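Local coordinates for protein ADP/ATP-dependent NAD(P)H-hydrate dehydratase (Bacillus subtilis, PDB 3RPZ) that dehydrates NAD(P)H hydrates, damaged hydrated forms of the nicotinamide cofactors, using ADP or ATP, at residues L108-S113 / A134-T139; Q116-V121 / V128-G133. All coordinates share one frame; numbering follows the deposited sequence.

Interaction 1. Residues L108-S113 / A134-T139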
loop_
_atom_site.group_PDB
_atom_site.type_symbol
_atom_site.label_atom_id
_atom_site.label_comp_id
_atom_site.label_asym_id
_atom_site.label_seq_id
_atom_site.Cartn_x
_atom_site.Cartn_y
_atom_site.Cartn_z
ATOM N N LEU A 108 -11.740 19.633 4.817
ATOM C CA LEU A 108 -12.836 19.962 5.727
ATOM C C LEU A 108 -13.844 20.819 4.987
ATOM O O LEU A 108 -13.460 21.707 4.241
ATOM C CB LEU A 108 -12.342 20.738 6.992
ATOM C CG LEU A 108 -11.332 19.982 7.848
ATOM C CD1 LEU A 108 -11.169 20.781 9.165
ATOM C CD2 LEU A 108 -11.796 18.569 8.150
ATOM N N PRO A 109 -15.135 20.594 5.219
ATOM C CA PRO A 109 -16.149 21.460 4.618
ATOM C C PRO A 109 -16.002 22.879 5.150
ATOM O O PRO A 109 -15.554 23.107 6.294
ATOM C CB PRO A 109 -17.447 20.893 5.147
ATOM C CG PRO A 109 -17.125 20.255 6.350
ATOM C CD PRO A 109 -15.726 19.638 6.155
ATOM N N GLN A 110 -16.338 23.861 4.331
ATOM C CA GLN A 110 -16.149 25.262 4.665
ATOM C C GLN A 110 -17.371 25.730 5.417
ATOM O O GLN A 110 -18.245 26.433 4.893
ATOM C CB GLN A 110 -15.856 26.128 3.405
ATOM C CG GLN A 110 -15.101 27.428 3.756
ATOM C CD GLN A 110 -15.983 28.540 4.261
ATOM O OE1 GLN A 110 -16.007 28.896 5.482
ATOM N NE2 GLN A 110 -16.742 29.093 3.351
ATOM N N THR A 111 -17.420 25.379 6.718
ATOM C CA THR A 111 -18.590 25.593 7.538
ATOM C C THR A 111 -18.302 26.437 8.785
ATOM O O THR A 111 -17.184 26.614 9.184
ATOM C CB THR A 111 -19.180 24.303 8.030
ATOM O OG1 THR A 111 -18.227 23.682 8.907
ATOM C CG2 THR A 111 -19.633 23.392 6.836
ATOM N N GLU A 112 -19.382 26.886 9.426
ATOM C CA GLU A 112 -19.289 27.644 10.684
ATOM C C GLU A 112 -18.754 26.744 11.781
ATOM O O GLU A 112 -18.018 27.249 12.654
ATOM C CB GLU A 112 -20.660 28.199 11.080
ATOM C CG GLU A 112 -21.182 29.244 10.136
ATOM C CD GLU A 112 -22.516 29.836 10.555
ATOM O OE1 GLU A 112 -22.860 29.793 11.764
ATOM O OE2 GLU A 112 -23.215 30.371 9.658
ATOM N N SER A 113 -19.057 25.442 11.751
ATOM C CA SER A 113 -18.476 24.569 12.778
ATOM C C SER A 113 -16.948 24.509 12.670
ATOM O O SER A 113 -16.242 24.439 13.683
ATOM C CB SER A 113 -19.043 23.170 12.720
ATOM O OG SER A 113 -20.385 23.210 13.078
ATOM N N ALA A 134 -10.886 25.723 6.262
ATOM C CA ALA A 134 -10.722 26.653 7.384
ATOM C C ALA A 134 -10.471 28.079 6.960
ATOM O O ALA A 134 -10.379 28.966 7.840
ATOM C CB ALA A 134 -9.609 26.206 8.324
ATOM N N LEU A 135 -10.325 28.356 5.659
ATOM C CA LEU A 135 -10.171 29.715 5.178
ATOM C C LEU A 135 -11.530 30.372 4.904
ATOM O O LEU A 135 -12.351 29.844 4.163
ATOM C CB LEU A 135 -9.292 29.727 3.943
ATOM C CG LEU A 135 -7.830 29.367 4.196
ATOM C CD1 LEU A 135 -7.037 29.231 2.860
ATOM C CD2 LEU A 135 -7.077 30.347 5.140
ATOM N N ALA A 136 -11.747 31.528 5.516
ATOM C CA ALA A 136 -12.973 32.301 5.399
ATOM C C ALA A 136 -12.627 33.769 5.532
ATOM O O ALA A 136 -11.543 34.133 5.943
ATOM C CB ALA A 136 -13.962 31.880 6.532
ATOM N N LYS A 137 -13.606 34.614 5.225
ATOM C CA LYS A 137 -13.487 36.063 5.466
ATOM C C LYS A 137 -13.689 36.284 6.939
ATOM O O LYS A 137 -14.782 36.053 7.454
ATOM C CB LYS A 137 -14.503 36.832 4.613
ATOM C CG LYS A 137 -14.408 38.353 4.775
ATOM C CD LYS A 137 -15.359 39.104 3.818
ATOM C CE LYS A 137 -14.967 38.871 2.347
ATOM N NZ LYS A 137 -15.663 39.733 1.293
ATOM N N ARG A 138 -12.639 36.727 7.625
ATOM C CA ARG A 138 -12.692 36.877 9.071
ATOM C C ARG A 138 -11.498 37.697 9.550
ATOM O O ARG A 138 -10.652 38.061 8.760
ATOM C CB ARG A 138 -12.717 35.515 9.770
ATOM C CG ARG A 138 -11.470 34.677 9.559
ATOM C CD ARG A 138 -11.329 33.527 10.494
ATOM N NE ARG A 138 -11.178 34.006 11.871
ATOM C CZ ARG A 138 -11.484 33.325 12.954
ATOM N NH1 ARG A 138 -12.037 32.114 12.881
ATOM N NH2 ARG A 138 -11.241 33.888 14.118
ATOM N N THR A 139 -11.478 38.002 10.840
ATOM C CA THR A 139 -10.309 38.590 11.477
ATOM C C THR A 139 -9.785 37.620 12.530
ATOM O O THR A 139 -10.377 36.557 12.778
ATOM C CB THR A 139 -10.632 39.956 12.089
ATOM O OG1 THR A 139 -11.633 39.789 13.074
ATOM C CG2 THR A 139 -11.136 40.918 10.981
#
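Gln110 makes both of the close side-chain approaches here, meeting the backbone of Leu135 and the methyl of Ala136. Its CG lies anti to the backbone N (chi1 -156°) and the chain then bends at chi2 (-81°), which turns the amide along 134-139 although the side chain starts off pointing neither toward that segment nor away from it. The aliphatic part comes first: CG of Gln110 rests 3.7 Å from O of Leu135. Farther out, OE1 of Gln110 stands 3.8 Å from CB of Ala136. This is van der Waals packing, since no hydrogen bond joins the two segments and only 142 Å² is buried. The carbonyl of Leu135 accepts instead from NE of Arg158, whose side chain also touches Gln110. Gln110 is the centre of an inverse gamma turn, with a weak bond of 3.0 Å from Thr111 N to Pro109 O. Arg138 grips O of Thr139 side-on through NE (2.8 Å) and NH2 (3.1 Å), the oxygen lying in the guanidinium plane. Leu108 lines the pocket of the bound hydrated NADPH, which it touches, and meets Trp87 of helix 86-89. Leu135 turns away to Pro151 and to Glu155 of helix 153-160. Segment 134-139 is in the loop between strands 128-130 and 147-149, with Ala134 packed on Val114 and Val118 of helix 112-121; 108-113 leads into that helix, Thr111 capping Val114 N through OG1.

Interaction 2. Residues Q116-V121 / V128-G133. With NPW (beta-6-hydroxy-1,4,5,6-tetrahydronicotinamide adenine dinucleotide phosphate), chain D.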
loop_
_atom_site.group_PDB
_atom_site.type_symbol
_atom_site.label_atom_id
_atom_site.label_comp_id
_atom_site.label_asym_id
_atom_site.label_seq_id
_atom_site.Cartn_x
_atom_site.Cartn_y
_atom_site.Cartn_z
ATOM N N GLN A 116 -15.638 27.526 14.303
ATOM C CA GLN A 116 -15.625 27.358 15.738
ATOM C C GLN A 116 -14.409 26.612 16.206
ATOM O O GLN A 116 -13.831 26.973 17.227
ATOM C CB GLN A 116 -16.906 26.681 16.188
ATOM C CG GLN A 116 -18.104 27.517 16.022
ATOM C CD GLN A 116 -18.231 28.611 17.074
ATOM O OE1 GLN A 116 -18.029 29.822 16.803
ATOM N NE2 GLN A 116 -18.626 28.192 18.286
ATOM N N ALA A 117 -14.052 25.565 15.479
ATOM C CA ALA A 117 -12.811 24.818 15.785
ATOM C C ALA A 117 -11.568 25.733 15.649
ATOM O O ALA A 117 -10.695 25.707 16.509
ATOM C CB ALA A 117 -12.680 23.561 14.917
ATOM N N VAL A 118 -11.537 26.546 14.595
ATOM C CA VAL A 118 -10.430 27.516 14.414
ATOM C C VAL A 118 -10.330 28.433 15.633
ATOM O O VAL A 118 -9.251 28.625 16.235
ATOM C CB VAL A 118 -10.646 28.331 13.132
ATOM C CG1 VAL A 118 -9.662 29.518 13.120
ATOM C CG2 VAL A 118 -10.518 27.467 11.866
ATOM N N ASP A 119 -11.484 28.949 16.087
ATOM C CA ASP A 119 -11.462 29.871 17.207
ATOM C C ASP A 119 -10.901 29.191 18.456
ATOM O O ASP A 119 -10.142 29.788 19.180
ATOM C CB ASP A 119 -12.849 30.411 17.468
ATOM C CG ASP A 119 -13.324 31.413 16.431
ATOM O OD1 ASP A 119 -12.508 31.894 15.642
ATOM O OD2 ASP A 119 -14.523 31.688 16.436
ATOM N N HIS A 120 -11.261 27.938 18.707
ATOM C CA HIS A 120 -10.704 27.226 19.839
ATOM C C HIS A 120 -9.208 26.943 19.703
ATOM O O HIS A 120 -8.480 27.109 20.668
ATOM C CB HIS A 120 -11.505 25.943 20.126
ATOM C CG HIS A 120 -12.842 26.223 20.688
ATOM N ND1 HIS A 120 -13.006 26.851 21.904
ATOM C CD2 HIS A 120 -14.082 25.919 20.245
ATOM C CE1 HIS A 120 -14.298 26.962 22.166
ATOM N NE2 HIS A 120 -14.975 26.443 21.163
ATOM N N VAL A 121 -8.778 26.509 18.547
ATOM C CA VAL A 121 -7.339 26.217 18.327
ATOM C C VAL A 121 -6.491 27.473 18.495
ATOM O O VAL A 121 -5.415 27.415 19.066
ATOM C CB VAL A 121 -7.165 25.627 17.005
ATOM C CG1 VAL A 121 -5.698 25.748 16.479
ATOM C CG2 VAL A 121 -7.719 24.134 17.057
ATOM N N VAL A 128 -0.234 28.187 14.189
ATOM C CA VAL A 128 -1.448 27.567 13.634
ATOM C C VAL A 128 -1.483 27.852 12.154
ATOM O O VAL A 128 -1.296 29.013 11.737
ATOM C CB VAL A 128 -2.706 28.087 14.329
ATOM C CG1 VAL A 128 -3.997 27.592 13.603
ATOM C CG2 VAL A 128 -2.712 27.659 15.803
ATOM N N ILE A 129 -1.719 26.827 11.350
ATOM C CA ILE A 129 -1.926 26.947 9.918
ATOM C C ILE A 129 -3.383 26.726 9.591
ATOM O O ILE A 129 -4.015 25.780 10.084
ATOM C CB ILE A 129 -1.159 25.843 9.150
ATOM C CG1 ILE A 129 0.341 25.884 9.470
ATOM C CG2 ILE A 129 -1.429 25.889 7.659
ATOM C CD1 ILE A 129 1.018 24.479 9.293
ATOM N N LEU A 130 -3.947 27.636 8.816
ATOM C CA LEU A 130 -5.312 27.529 8.314
ATOM C C LEU A 130 -5.249 27.389 6.810
ATOM O O LEU A 130 -4.615 28.194 6.114
ATOM C CB LEU A 130 -6.191 28.735 8.661
ATOM C CG LEU A 130 -6.212 29.124 10.131
ATOM C CD1 LEU A 130 -7.162 30.321 10.338
ATOM C CD2 LEU A 130 -6.555 28.002 11.059
ATOM N N ASP A 131 -5.929 26.376 6.287
ATOM C CA ASP A 131 -5.958 26.063 4.874
ATOM C C ASP A 131 -7.357 25.672 4.457
ATOM O O ASP A 131 -8.152 25.247 5.295
ATOM C CB ASP A 131 -4.990 24.888 4.561
ATOM C CG ASP A 131 -4.823 24.598 3.109
ATOM O OD1 ASP A 131 -4.933 25.517 2.279
ATOM O OD2 ASP A 131 -4.608 23.398 2.802
ATOM N N ALA A 132 -7.626 25.760 3.175
ATOM C CA ALA A 132 -8.775 25.028 2.579
ATOM C C ALA A 132 -10.099 25.363 3.279
ATOM O O ALA A 132 -10.480 26.520 3.284
ATOM C CB ALA A 132 -8.447 23.509 2.541
ATOM N N GLY A 133 -10.798 24.383 3.828
ATOM C CA GLY A 133 -12.091 24.630 4.443
ATOM C C GLY A 133 -12.069 25.497 5.673
ATOM O O GLY A 133 -13.121 25.954 6.090
HETATM P P NPW D . -10.855 28.328 -11.942
HETATM O O1 NPW D . -12.292 27.908 -11.730
HETATM O O2 NPW D . -9.878 27.263 -12.325
HETATM O O3 NPW D . -10.689 29.572 -12.833
HETATM P PA NPW D . -11.937 25.375 -4.542
HETATM P PB NPW D . -10.169 23.124 -4.023
HETATM C C1A NPW D . -9.582 28.967 -8.303
HETATM C C1B NPW D . -10.068 19.713 -0.777
HETATM N N1C NPW D . -9.265 18.814 -1.572
HETATM N N1D NPW D . -5.278 30.852 -10.306
HETATM C C2A NPW D . -10.314 28.136 -9.356
HETATM O O2A NPW D . -10.365 28.930 -10.524
HETATM C C2B NPW D . -9.322 20.943 -0.246
HETATM O O2B NPW D . -8.474 20.638 0.832
HETATM C C2C NPW D . -9.186 17.526 -1.371
HETATM C C2D NPW D . -6.558 31.183 -10.530
HETATM C C3A NPW D . -11.671 27.910 -8.711
HETATM O O3A NPW D . -12.550 29.046 -8.848
HETATM C C3B NPW D . -10.547 21.793 0.147
HETATM O O3B NPW D . -10.983 21.349 1.439
HETATM C C3C NPW D . -8.647 16.537 -2.023
HETATM N N3D NPW D . -7.665 30.657 -9.981
HETATM C C4B NPW D . -11.574 21.409 -0.928
HETATM O O4B NPW D . -11.104 20.207 -1.604
HETATM C C4C NPW D . -7.990 16.910 -3.348
HETATM C C4D NPW D . -7.351 29.711 -9.087
HETATM O O4D NPW D . -10.070 28.455 -7.060
HETATM C C4E NPW D . -11.280 27.762 -7.253
HETATM C C5A NPW D . -6.036 29.256 -8.794
HETATM C C5B NPW D . -11.776 22.497 -1.986
HETATM O O5B NPW D . -10.516 22.981 -2.455
HETATM C C5C NPW D . -8.577 18.217 -3.850
HETATM C C5E NPW D . -11.033 26.306 -6.856
HETATM O O5E NPW D . -10.950 26.239 -5.437
HETATM C C6C NPW D . -8.515 19.324 -2.761
HETATM O O6C NPW D . -7.186 19.666 -2.380
HETATM C C6D NPW D . -4.918 29.872 -9.446
HETATM N N6D NPW D . -3.642 29.574 -9.267
HETATM N N7A NPW D . -6.008 28.220 -7.881
HETATM C C7C NPW D . -8.573 15.192 -1.531
HETATM N N7C NPW D . -7.959 14.278 -2.268
HETATM O O7C NPW D . -9.129 14.885 -0.445
HETATM C C8A NPW D . -7.352 28.011 -7.604
HETATM N N9A NPW D . -8.123 28.945 -8.350
HETATM O OA1 NPW D . -13.310 25.361 -5.071
HETATM O OA2 NPW D . -11.637 25.958 -3.253
HETATM O OA3 NPW D . -11.419 23.859 -4.690
HETATM O OB1 NPW D . -8.933 23.906 -4.063
HETATM O OB2 NPW D . -10.186 21.783 -4.686
#
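Ala117 turns to Ile104 of the neighbouring strand, and Val118 beside it is the first residue of 116-121 to reach strand 128-130, meeting Leu130 through both of its methyl groups. CG1 of Val118 is 3.8 Å from CD1 and 4.0 Å from CD2 of Leu130, while CG2 of Val118 is 4.1 Å from CD2; the two branched ends thus lie across one another at a slant, with CG1 touching both prongs of the leucine fork. His120, on the outer side of the helix, bonds Gln94 OE1 through ND1. Val121, whose N gives the helical bond to Ala117 O at 2.9 Å, follows Val118 by three residues, close to one helical turn, and therefore presents to the same side. Its CG1 is anti to the backbone N (chi1 160°), and this methyl alone makes the close contact: Val121 CG1 lies 3.6 Å from Val128 CG2 and 3.8 Å from Val128 CG1. All four touching side chains are buried and apolar, and 163 Å² is buried between the segments. Ile129, between Val128 and Leu130, faces helix 217-231 on the other side of the sheet. Beyond the strand Ala132 takes a positive phi (56°, with psi -122°), and its CB approaches the ribose hydroxyls O2B and O3B of the bound hydrated NADPH at 3.3 and 3.5 Å. Helix 112-121 packed on strand 128-130, which pairs in parallel with strand 101-104, is a beta-alpha-beta crossover, consistent with the ribokinase-like fold of this family, and the loop after its second strand forms part of the substrate pocket.

From the N terminus, strand 101-104 leads into 108-113, which opens helix 112-121; the chain then passes through a short connection to strand 128-130 and on to 134-139. Interaction 2 closes the six-residue connection between helix and strand. Interaction 1 closes a wider loop of 20 residues that contains interaction 2 whole, so the contacts nest without crossing. Their centres are 8 Å apart and they meet directly: NH1 of Arg138 forms a salt bridge of 2.8 Å with OD1 of Asp119, and CG of Gln110 packs 3.4 Å from O of Gly133. Together they join the loop before the helix to the loop after strand 128-130, and the C-terminal half of the helix to the strand itself.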